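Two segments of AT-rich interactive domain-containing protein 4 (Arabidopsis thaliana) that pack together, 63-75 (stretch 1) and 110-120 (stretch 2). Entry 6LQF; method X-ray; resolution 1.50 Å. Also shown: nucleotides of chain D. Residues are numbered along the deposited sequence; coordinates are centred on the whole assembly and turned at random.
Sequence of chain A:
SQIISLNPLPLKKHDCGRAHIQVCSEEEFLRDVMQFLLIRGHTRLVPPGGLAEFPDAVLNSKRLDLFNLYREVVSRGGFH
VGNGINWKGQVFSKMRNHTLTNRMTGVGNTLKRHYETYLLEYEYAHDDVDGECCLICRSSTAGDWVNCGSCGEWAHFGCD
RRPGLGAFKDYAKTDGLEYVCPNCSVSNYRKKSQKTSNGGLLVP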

# COMPACT_ATOMS: atom_id res chain seq x y z
N ARG A 63 2.10 13.87 -11.74
CA ARG A 63 3.25 12.95 -11.65
C ARG A 63 2.91 11.78 -10.73
O ARG A 63 2.26 11.96 -9.71
CB ARG A 63 4.50 13.68 -11.12
CG ARG A 63 5.77 12.80 -11.17
CD ARG A 63 7.01 13.63 -10.70
NE ARG A 63 7.11 14.98 -11.29
CZ ARG A 63 7.77 15.22 -12.43
NH1 ARG A 63 8.42 14.27 -13.10
NH2 ARG A 63 7.83 16.44 -12.90
N LEU A 64 3.29 10.56 -11.10
CA LEU A 64 2.97 9.39 -10.29
C LEU A 64 3.49 9.49 -8.85
O LEU A 64 4.68 9.76 -8.66
CB LEU A 64 3.57 8.19 -11.00
CG LEU A 64 3.36 6.87 -10.28
CD1 LEU A 64 1.88 6.50 -10.29
CD2 LEU A 64 4.21 5.84 -11.00
N ASP A 65 2.61 9.28 -7.87
CA ASP A 65 2.94 9.39 -6.43
C ASP A 65 3.43 8.05 -5.86
O ASP A 65 2.64 7.24 -5.29
CB ASP A 65 1.69 9.88 -5.67
CG ASP A 65 1.87 9.95 -4.16
OD1 ASP A 65 2.98 9.73 -3.63
OD2 ASP A 65 0.84 10.29 -3.50
N LEU A 66 4.71 7.79 -6.03
CA LEU A 66 5.27 6.48 -5.65
C LEU A 66 5.29 6.26 -4.15
O LEU A 66 5.19 5.11 -3.68
CB LEU A 66 6.72 6.34 -6.17
CG LEU A 66 6.87 6.22 -7.65
CD1 LEU A 66 8.35 6.40 -7.98
CD2 LEU A 66 6.45 4.82 -8.06
N PHE A 67 5.43 7.35 -3.37
CA PHE A 67 5.47 7.19 -1.91
C PHE A 67 4.18 6.62 -1.34
O PHE A 67 4.20 5.65 -0.55
CB PHE A 67 5.76 8.57 -1.31
CG PHE A 67 5.95 8.57 0.17
CD1 PHE A 67 6.84 7.71 0.80
CD2 PHE A 67 5.26 9.49 0.94
CE1 PHE A 67 7.04 7.79 2.19
CE2 PHE A 67 5.47 9.54 2.33
CZ PHE A 67 6.38 8.71 2.91
N ASN A 68 3.05 7.19 -1.76
CA ASN A 68 1.80 6.68 -1.20
C ASN A 68 1.44 5.35 -1.83
O ASN A 68 0.86 4.50 -1.14
CB ASN A 68 0.69 7.69 -1.35
CG ASN A 68 0.86 8.82 -0.33
OD1 ASN A 68 0.90 8.53 0.88
ND2 ASN A 68 1.05 10.05 -0.78
N LEU A 69 1.81 5.11 -3.11
CA LEU A 69 1.56 3.81 -3.73
C LEU A 69 2.29 2.73 -2.90
O LEU A 69 1.72 1.66 -2.54
CB LEU A 69 2.07 3.83 -5.20
CG LEU A 69 2.16 2.47 -5.91
CD1 LEU A 69 0.77 1.86 -5.92
CD2 LEU A 69 2.65 2.67 -7.38
N TYR A 70 3.56 3.00 -2.59
CA TYR A 70 4.37 2.04 -1.82
C TYR A 70 3.80 1.82 -0.44
O TYR A 70 3.62 0.67 -0.04
CB TYR A 70 5.80 2.55 -1.71
CG TYR A 70 6.72 1.55 -1.03
CD1 TYR A 70 7.16 0.41 -1.72
CD2 TYR A 70 7.22 1.80 0.26
CE1 TYR A 70 8.04 -0.46 -1.12
CE2 TYR A 70 8.11 0.91 0.87
CZ TYR A 70 8.54 -0.19 0.15
OH TYR A 70 9.43 -1.08 0.74
N ARG A 71 3.48 2.90 0.28
CA ARG A 71 2.98 2.76 1.68
C ARG A 71 1.69 1.94 1.72
O ARG A 71 1.53 1.07 2.60
CB ARG A 71 2.77 4.11 2.33
CG ARG A 71 4.12 4.79 2.56
CD ARG A 71 4.08 5.95 3.49
NE ARG A 71 3.20 6.98 3.03
CZ ARG A 71 2.94 8.08 3.73
NH1 ARG A 71 3.48 8.24 4.94
NH2 ARG A 71 2.13 9.02 3.25
N GLU A 72 0.80 2.19 0.76
CA GLU A 72 -0.48 1.49 0.81
C GLU A 72 -0.32 0.00 0.50
O GLU A 72 -1.03 -0.87 1.06
CB GLU A 72 -1.48 2.11 -0.15
CG GLU A 72 -1.92 3.52 0.27
CD GLU A 72 -2.39 3.62 1.74
OE1 GLU A 72 -3.10 2.71 2.22
OE2 GLU A 72 -2.09 4.64 2.44
N VAL A 73 0.61 -0.35 -0.35
CA VAL A 73 0.80 -1.75 -0.72
C VAL A 73 1.57 -2.51 0.35
O VAL A 73 1.13 -3.63 0.74
CB VAL A 73 1.52 -1.88 -2.08
CG1 VAL A 73 1.96 -3.36 -2.34
CG2 VAL A 73 0.57 -1.42 -3.17
N VAL A 74 2.62 -1.91 0.92
CA VAL A 74 3.40 -2.72 1.86
C VAL A 74 2.63 -2.84 3.18
O VAL A 74 2.78 -3.85 3.88
CB VAL A 74 4.81 -2.21 2.10
CG1 VAL A 74 5.56 -2.23 0.75
CG2 VAL A 74 4.83 -0.77 2.69
N SER A 75 1.77 -1.86 3.50
CA SER A 75 0.95 -1.96 4.75
C SER A 75 -0.04 -3.10 4.66
O SER A 75 -0.54 -3.56 5.72
CB SER A 75 0.24 -0.66 5.02
OG SER A 75 -0.78 -0.41 4.09
N THR A 110 -3.01 -0.36 -14.15
CA THR A 110 -1.94 0.62 -14.31
C THR A 110 -1.05 0.70 -13.07
O THR A 110 0.20 0.71 -13.17
CB THR A 110 -2.54 1.97 -14.65
OG1 THR A 110 -3.22 1.87 -15.92
CG2 THR A 110 -1.44 3.00 -14.80
N LEU A 111 -1.68 0.74 -11.88
CA LEU A 111 -0.88 0.84 -10.66
C LEU A 111 -0.03 -0.41 -10.43
O LEU A 111 1.10 -0.31 -9.96
CB LEU A 111 -1.79 1.08 -9.44
CG LEU A 111 -2.39 2.46 -9.37
CD1 LEU A 111 -3.31 2.53 -8.19
CD2 LEU A 111 -1.30 3.52 -9.21
N LYS A 112 -0.58 -1.59 -10.75
CA LYS A 112 0.21 -2.80 -10.61
C LYS A 112 1.42 -2.78 -11.55
O LYS A 112 2.51 -3.16 -11.13
CB LYS A 112 -0.68 -4.04 -10.88
CG LYS A 112 -1.66 -4.24 -9.72
CD LYS A 112 -2.77 -5.24 -10.10
CE LYS A 112 -2.23 -6.59 -9.96
NZ LYS A 112 -3.29 -7.63 -10.35
N ARG A 113 1.25 -2.27 -12.79
CA ARG A 113 2.37 -2.18 -13.73
C ARG A 113 3.41 -1.18 -13.22
O ARG A 113 4.62 -1.43 -13.28
CB ARG A 113 1.84 -1.79 -15.11
CG ARG A 113 1.08 -2.88 -15.84
CD ARG A 113 0.88 -2.58 -17.34
NE ARG A 113 0.21 -1.30 -17.58
CZ ARG A 113 0.84 -0.15 -17.77
NH1 ARG A 113 2.17 -0.11 -17.74
NH2 ARG A 113 0.17 0.97 -17.98
N HIS A 114 2.96 -0.05 -12.68
CA HIS A 114 3.93 0.93 -12.18
C HIS A 114 4.65 0.37 -10.95
O HIS A 114 5.83 0.67 -10.75
CB HIS A 114 3.26 2.24 -11.78
CG HIS A 114 2.79 3.09 -12.93
ND1 HIS A 114 3.57 3.37 -14.02
CD2 HIS A 114 1.64 3.80 -13.09
CE1 HIS A 114 2.91 4.19 -14.83
NE2 HIS A 114 1.74 4.47 -14.28
N TYR A 115 3.92 -0.42 -10.12
CA TYR A 115 4.58 -0.96 -8.95
C TYR A 115 5.66 -1.94 -9.40
O TYR A 115 6.79 -1.91 -8.89
CB TYR A 115 3.56 -1.67 -8.05
CG TYR A 115 4.09 -1.94 -6.66
CD1 TYR A 115 4.92 -3.05 -6.38
CD2 TYR A 115 3.76 -1.11 -5.61
CE1 TYR A 115 5.39 -3.30 -5.10
CE2 TYR A 115 4.23 -1.36 -4.36
CZ TYR A 115 5.03 -2.45 -4.10
OH TYR A 115 5.49 -2.66 -2.82
N GLU A 116 5.33 -2.80 -10.36
CA GLU A 116 6.34 -3.69 -10.93
C GLU A 116 7.56 -2.94 -11.47
O GLU A 116 8.69 -3.37 -11.27
CB GLU A 116 5.72 -4.51 -12.05
CG GLU A 116 4.83 -5.60 -11.48
CD GLU A 116 4.11 -6.40 -12.54
OE1 GLU A 116 3.94 -5.90 -13.68
OE2 GLU A 116 3.71 -7.54 -12.23
N THR A 117 7.35 -1.83 -12.18
CA THR A 117 8.47 -1.06 -12.76
C THR A 117 9.35 -0.43 -11.69
O THR A 117 10.60 -0.53 -11.74
CB THR A 117 7.86 0.02 -13.68
OG1 THR A 117 7.11 -0.64 -14.71
CG2 THR A 117 8.96 0.93 -14.33
N TYR A 118 8.74 0.29 -10.72
CA TYR A 118 9.52 1.15 -9.85
C TYR A 118 9.80 0.57 -8.49
O TYR A 118 10.79 0.94 -7.83
CB TYR A 118 8.80 2.50 -9.66
CG TYR A 118 8.80 3.37 -10.87
CD1 TYR A 118 9.93 4.14 -11.19
CD2 TYR A 118 7.68 3.44 -11.71
CE1 TYR A 118 9.95 4.95 -12.31
CE2 TYR A 118 7.67 4.28 -12.84
CZ TYR A 118 8.83 5.00 -13.14
OH TYR A 118 8.84 5.84 -14.24
N LEU A 119 8.90 -0.33 -8.00
CA LEU A 119 8.88 -0.60 -6.55
C LEU A 119 9.00 -2.06 -6.15
O LEU A 119 9.32 -2.33 -4.98
CB LEU A 119 7.57 -0.03 -5.95
CG LEU A 119 7.41 1.49 -6.00
CD1 LEU A 119 5.97 1.91 -5.53
CD2 LEU A 119 8.49 2.09 -5.12
N LEU A 120 8.83 -3.02 -7.06
CA LEU A 120 8.79 -4.40 -6.60
C LEU A 120 10.14 -4.92 -6.10
O LEU A 120 10.26 -5.50 -5.00
CB LEU A 120 8.26 -5.27 -7.73
CG LEU A 120 8.09 -6.70 -7.30
CD1 LEU A 120 7.20 -6.89 -6.08
CD2 LEU A 120 7.47 -7.41 -8.50
P DA D 6 -5.46 -7.16 -13.33
OP1 DA D 6 -4.61 -8.28 -13.17
OP2 DA D 6 -4.87 -5.87 -13.37
O5' DA D 6 -6.34 -7.30 -14.62
C5' DA D 6 -7.06 -8.49 -14.92
C4' DA D 6 -7.36 -8.57 -16.40
O4' DA D 6 -8.40 -7.66 -16.77
C3' DA D 6 -6.19 -8.27 -17.33
O3' DA D 6 -6.31 -9.17 -18.43
C2' DA D 6 -6.43 -6.82 -17.69
C1' DA D 6 -7.93 -6.70 -17.70
N9 DA D 6 -8.47 -5.40 -17.30
C8 DA D 6 -8.10 -4.68 -16.19
N7 DA D 6 -8.80 -3.60 -16.00
C5 DA D 6 -9.67 -3.57 -17.08
C6 DA D 6 -10.66 -2.67 -17.47
N6 DA D 6 -10.96 -1.57 -16.80
N1 DA D 6 -11.36 -2.95 -18.59
C2 DA D 6 -11.07 -4.06 -19.26
N3 DA D 6 -10.16 -4.98 -19.00
C4 DA D 6 -9.48 -4.68 -17.89

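Two helices, with a residue leading up to one of them, cross almost at right angles and pack mainly through apolar and aromatic side chains, with no hydrogen bond passing between the stretches. Helix 66-74 and helix 110-118 make an angle of 97°, and their axes come no closer than 11.1 Å, a spacing that leaves room for leucine, valine and aromatic side chains between them; 552 Å² is buried, both sides summed. The backbones are nearest where Tyr 70 CA lies 7.0 Å from Leu 119 CA and Leu 69 CA 7.7 Å from Tyr 115 CA.

Tyr 115 is the knob of the interface. Its CA-to-CB bond points sideways, but with chi1 in t the ring reaches the first helix and sits among Leu 69, Tyr 70, Val 73 and Val 74. Leu 69 CG meets the ring edge at CD2 of Tyr 115 (3.9 Å), Val 73 CB approaches Tyr 115 CE2 (3.6 Å), and Val 74 CG1 lies 3.6 Å from Tyr 115 OH. That hydroxyl is hydrogen-bonded elsewhere in the structure, so its polarity is satisfied despite these carbon neighbours.

Leu 119, just past the helix, extends the same cluster with its CD1, which lies 3.9 Å from Leu 66 CD2, from Leu 69 CG and from Tyr 70 CB. Leu 66 CD2 also touches Tyr 118 CB at 3.7 Å. Before the first helix, Leu 64 places CD2 over one face of the His 114 ring, 3.9 Å from its centroid, a CH-pi contact between a methyl and the pi cloud.

No polar bond joins the stretches; side chains bond within a stretch or to partners elsewhere. Asp 65 caps the first helix, its OD1 accepting from Asn 68 N (3.2 Å), while its OD2 accepts from Asn 68 ND2 (2.7 Å). On the second helix, the CA-to-CB bond of Lys 112 points away from the first stretch, and its NZ donates to OP1 of DA6 in chain D (3.2 Å).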